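Local coordinates for 3-oxoacyl-[acyl-carrier protein] synthase (Thermus thermophilus, PDB 1UB7) that probably catalyses the first condensation of bacterial fatty acid synthesis, joining acetyl-CoA and malonyl-ACP into 3-oxobutanoyl-ACP as a homodimer, at residues Phe86-Ala91 with Ala103-Ala108; Pro245-Leu250 with Ala268-Arg273. All coordinates share one frame; numbering follows the deposited sequence.

Interactions 1 and 2 sit on opposite sides of the chain's centre, their own centres 26 Å apart and their nearest atoms about 9 Å apart, so they do not touch. In both, one side chain accepts two backbone N-H groups at the start of a helix: the carboxylate of Asp-105 in residues 86-91 with 103-108, the amide oxygen of Gln-247 in residues 245-250 with 268-273. Interaction 1 lies away from the predicted catalytic residues, at the sheet edge that meets the second subunit. Interaction 2 holds the predicted active-site His-246, and its Ala-248 side chain comes about 3 Å from that of Asn-276, also predicted to be catalytic.

Interaction 1 of 2, residues Phe86-Ala91 with Ala103-Ala108; sequences FPDTAA and AYDLLA
The carboxylate of Asp-105 lies across the first N-H groups of helix 89-96, one oxygen to each. OD2 accepts from Thr-89 N at 2.8 Å in a nearly straight bond (163°), and OD1 takes Ala-90 N at 2.9 Å through a more bent one; both donors come from the syn side, a little out of the carboxylate plane. CG of Asp-105 stands anti to its own carbonyl carbon (chi1 -68°), which swings the group from the strand to the helix end. Two-point binding fixes its rotation, and the helix end would probably stabilise its negative charge. An alanine here would probably leave the N-H groups of Thr-89 and Ala-90 without these acceptors and the first turn less firmly tied to the strand. Asp-88, the N-cap, adds a capping bond forward along its own helix, its OD2 accepting from Ala-91 N at 2.9 Å from above the carboxylate plane. One water donates to both Asp-88 OD1 and Ala-103 O. Beside this polar patch, the methyl groups of Ala-90 and Ala-103 lie side by side, CB to CB at 3.4 Å. Strand 102-107 pairs with strand 72-78 on one edge, while Asp-105 and Leu-107 join an antiparallel ladder with the second subunit. The contact thus ties helix to following strand in the beta-alpha-beta unit 72-78, 89-96, 102-107 of the thiolase fold, whose sheet continues across the dimer interface.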
# COMPACT_ATOMS: atom_id res chain seq x y z
N PHE A 86 5.46 -9.83 2.35
CA PHE A 86 4.85 -10.46 1.18
C PHE A 86 4.70 -11.93 1.56
O PHE A 86 5.52 -12.48 2.28
CB PHE A 86 5.69 -10.29 -0.10
CG PHE A 86 7.18 -10.46 0.08
CD1 PHE A 86 7.96 -9.45 0.66
CD2 PHE A 86 7.82 -11.62 -0.36
CE1 PHE A 86 9.35 -9.58 0.79
CE2 PHE A 86 9.22 -11.77 -0.24
CZ PHE A 86 9.99 -10.75 0.33
N PRO A 87 3.62 -12.57 1.11
CA PRO A 87 2.56 -11.97 0.29
C PRO A 87 1.80 -10.89 1.07
O PRO A 87 1.84 -10.86 2.30
CB PRO A 87 1.68 -13.18 -0.04
CG PRO A 87 1.75 -13.97 1.25
CD PRO A 87 3.23 -13.91 1.58
N ASP A 88 1.11 -10.01 0.36
CA ASP A 88 0.35 -8.98 1.04
C ASP A 88 -0.94 -9.59 1.60
O ASP A 88 -1.43 -10.61 1.13
CB ASP A 88 0.01 -7.81 0.10
CG ASP A 88 -0.66 -8.26 -1.20
OD1 ASP A 88 0.05 -8.77 -2.07
OD2 ASP A 88 -1.89 -8.10 -1.33
N THR A 89 -1.49 -8.93 2.59
CA THR A 89 -2.70 -9.40 3.23
C THR A 89 -3.89 -9.33 2.27
O THR A 89 -4.82 -10.12 2.40
CB THR A 89 -2.96 -8.57 4.50
OG1 THR A 89 -1.76 -8.54 5.27
CG2 THR A 89 -4.07 -9.17 5.33
N ALA A 90 -3.88 -8.39 1.32
CA ALA A 90 -5.01 -8.30 0.38
C ALA A 90 -5.07 -9.55 -0.48
O ALA A 90 -6.15 -10.05 -0.78
CB ALA A 90 -4.91 -7.08 -0.52
N ALA A 91 -3.91 -10.08 -0.85
CA ALA A 91 -3.89 -11.29 -1.65
C ALA A 91 -4.49 -12.46 -0.84
O ALA A 91 -5.20 -13.30 -1.39
CB ALA A 91 -2.47 -11.61 -2.08
N ALA A 103 -4.97 -7.31 -5.93
CA ALA A 103 -4.91 -7.03 -4.50
C ALA A 103 -3.61 -6.43 -3.99
O ALA A 103 -2.54 -6.78 -4.46
CB ALA A 103 -5.19 -8.33 -3.72
N TYR A 104 -3.72 -5.53 -3.02
CA TYR A 104 -2.54 -4.95 -2.43
C TYR A 104 -2.79 -4.34 -1.06
O TYR A 104 -3.92 -4.01 -0.73
CB TYR A 104 -1.96 -3.91 -3.38
CG TYR A 104 -2.74 -2.62 -3.48
CD1 TYR A 104 -2.59 -1.62 -2.52
CD2 TYR A 104 -3.56 -2.36 -4.57
CE1 TYR A 104 -3.23 -0.39 -2.67
CE2 TYR A 104 -4.21 -1.14 -4.73
CZ TYR A 104 -4.04 -0.16 -3.78
OH TYR A 104 -4.67 1.05 -3.94
N ASP A 105 -1.74 -4.22 -0.26
CA ASP A 105 -1.87 -3.59 1.06
C ASP A 105 -1.47 -2.13 0.92
O ASP A 105 -0.55 -1.80 0.18
CB ASP A 105 -0.94 -4.23 2.10
CG ASP A 105 -1.35 -5.63 2.45
OD1 ASP A 105 -2.49 -6.00 2.09
OD2 ASP A 105 -0.55 -6.37 3.07
N LEU A 106 -2.17 -1.26 1.63
CA LEU A 106 -1.89 0.16 1.61
C LEU A 106 -1.40 0.59 3.01
O LEU A 106 -2.12 0.43 4.01
CB LEU A 106 -3.16 0.91 1.20
CG LEU A 106 -3.12 2.45 1.05
CD1 LEU A 106 -4.20 2.92 0.07
CD2 LEU A 106 -3.29 3.11 2.44
N LEU A 107 -0.17 1.10 3.10
CA LEU A 107 0.35 1.56 4.39
C LEU A 107 0.42 3.08 4.43
O LEU A 107 1.19 3.70 3.69
CB LEU A 107 1.74 0.97 4.65
CG LEU A 107 1.75 -0.48 5.11
CD1 LEU A 107 0.96 -1.36 4.14
CD2 LEU A 107 3.15 -0.94 5.20
N ALA A 108 -0.39 3.68 5.30
CA ALA A 108 -0.43 5.13 5.44
C ALA A 108 -0.87 5.52 6.86
O ALA A 108 -1.49 6.56 7.08
CB ALA A 108 -1.39 5.72 4.41
O HOH W 1 -1.19 -8.82 -4.22

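Interaction 2 of 2, residues Pro245-Leu250 with Ala268-Arg273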
# COMPACT_ATOMS: atom_id res chain seq x y z
N PRO A 245 -15.09 10.32 13.42
CA PRO A 245 -13.65 10.54 13.49
C PRO A 245 -12.87 9.30 13.87
O PRO A 245 -13.44 8.32 14.35
CB PRO A 245 -13.54 11.59 14.58
CG PRO A 245 -14.56 11.08 15.58
CD PRO A 245 -15.75 10.78 14.67
N HIS A 246 -11.57 9.36 13.65
CA HIS A 246 -10.69 8.27 14.03
C HIS A 246 -10.91 8.16 15.55
O HIS A 246 -10.98 9.17 16.23
CB HIS A 246 -9.24 8.66 13.74
CG HIS A 246 -8.24 7.66 14.23
ND1 HIS A 246 -6.93 7.98 14.50
CD2 HIS A 246 -8.35 6.33 14.49
CE1 HIS A 246 -6.28 6.91 14.90
NE2 HIS A 246 -7.12 5.89 14.90
N GLN A 247 -11.02 6.95 16.07
CA GLN A 247 -11.22 6.76 17.50
C GLN A 247 -9.89 6.54 18.19
O GLN A 247 -9.55 5.42 18.57
CB GLN A 247 -12.13 5.55 17.77
CG GLN A 247 -13.48 5.64 17.11
CD GLN A 247 -14.35 6.74 17.68
OE1 GLN A 247 -14.74 6.68 18.85
NE2 GLN A 247 -14.65 7.74 16.87
N ALA A 248 -9.12 7.61 18.37
CA ALA A 248 -7.82 7.51 19.02
C ALA A 248 -7.86 7.99 20.47
O ALA A 248 -7.30 7.35 21.37
CB ALA A 248 -6.80 8.31 18.24
N ASN A 249 -8.53 9.12 20.69
CA ASN A 249 -8.62 9.71 22.02
C ASN A 249 -9.87 10.57 22.17
O ASN A 249 -10.16 11.43 21.32
CB ASN A 249 -7.36 10.54 22.28
CG ASN A 249 -7.44 11.34 23.55
OD1 ASN A 249 -8.09 12.39 23.60
ND2 ASN A 249 -6.79 10.86 24.60
N LEU A 250 -10.61 10.35 23.25
CA LEU A 250 -11.84 11.09 23.51
C LEU A 250 -11.60 12.59 23.65
O LEU A 250 -12.38 13.40 23.15
CB LEU A 250 -12.52 10.53 24.76
CG LEU A 250 -13.93 11.03 25.11
CD1 LEU A 250 -14.91 10.71 23.99
CD2 LEU A 250 -14.37 10.37 26.40
N ALA A 268 -19.75 10.15 16.36
CA ALA A 268 -19.66 8.73 16.66
C ALA A 268 -18.52 8.40 17.62
O ALA A 268 -17.40 8.85 17.43
CB ALA A 268 -19.49 7.94 15.38
N VAL A 269 -18.81 7.60 18.64
CA VAL A 269 -17.78 7.23 19.60
C VAL A 269 -17.85 5.76 19.98
O VAL A 269 -18.93 5.18 20.05
CB VAL A 269 -17.89 8.03 20.93
CG1 VAL A 269 -16.65 7.79 21.80
CG2 VAL A 269 -18.06 9.53 20.65
N ASN A 270 -16.69 5.16 20.21
CA ASN A 270 -16.62 3.77 20.63
C ASN A 270 -15.21 3.49 21.13
O ASN A 270 -14.90 2.38 21.55
CB ASN A 270 -17.06 2.81 19.49
CG ASN A 270 -16.05 2.71 18.33
OD1 ASN A 270 -16.45 2.52 17.18
ND2 ASN A 270 -14.75 2.80 18.63
N VAL A 271 -14.37 4.53 21.09
CA VAL A 271 -12.99 4.40 21.56
C VAL A 271 -12.98 3.92 23.00
O VAL A 271 -11.98 3.38 23.49
CB VAL A 271 -12.20 5.75 21.47
CG1 VAL A 271 -12.86 6.82 22.34
CG2 VAL A 271 -10.78 5.54 21.92
N ASP A 272 -14.10 4.12 23.68
CA ASP A 272 -14.28 3.71 25.07
C ASP A 272 -14.36 2.20 25.21
O ASP A 272 -13.93 1.63 26.23
CB ASP A 272 -15.55 4.36 25.64
CG ASP A 272 -16.79 4.08 24.79
OD1 ASP A 272 -16.75 4.34 23.57
OD2 ASP A 272 -17.81 3.63 25.34
N ARG A 273 -14.90 1.53 24.19
CA ARG A 273 -15.06 0.08 24.21
C ARG A 273 -14.04 -0.71 23.40
O ARG A 273 -13.85 -1.91 23.64
CB ARG A 273 -16.49 -0.28 23.77
CG ARG A 273 -17.54 -0.01 24.82
CD ARG A 273 -18.95 -0.32 24.37
NE ARG A 273 -19.46 0.67 23.42
CZ ARG A 273 -19.41 0.53 22.09
NH1 ARG A 273 -18.88 -0.56 21.56
NH2 ARG A 273 -19.89 1.48 21.31
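The loop leaving strand 242-245 runs beside the turn that leads into helix 271-274, the two backbones coming nearest at Gln-247 and Val-271, whose CA atoms are 5.0 Å apart; the CA atoms of Pro-245 and Ala-268 stand wider apart. The amide of Gln-247 fills the space between them. Its chain is bent at chi2 (-67°), which folds the amide back toward Pro-245 while presenting it to the turn. OE1 accepts twice: Asn-270 N at 2.8 Å comes from above the carbonyl plane, whereas Val-271 N at 3.1 Å lies in that plane on a lone pair. NE2 donates to Ala-268 O at 3.0 Å and, more directly, to Pro-245 O at 2.9 Å, the latter bond nearly within the amide plane. Four bonds therefore hold this buried amide and fix which end carries the oxygen. The amide plane of Asn-270 is turned 66° from it, ND2 resting against CG of Gln-247 at 3.5 Å. Val-271 CB packs on Gln-247 CB, and farther out Leu-250 CD1 touches Val-269 CG1, both side chains also meeting Trp-264. His-246 points the other way, NE2 bonded to Asn-276 OD1, with Ala-248 CB over one ring face. Gln-247 thus braces the loop carrying the predicted catalytic His-246 and opening the predicted ACP-binding region, in the Cys-His-Asn active site characteristic of FabH enzymes.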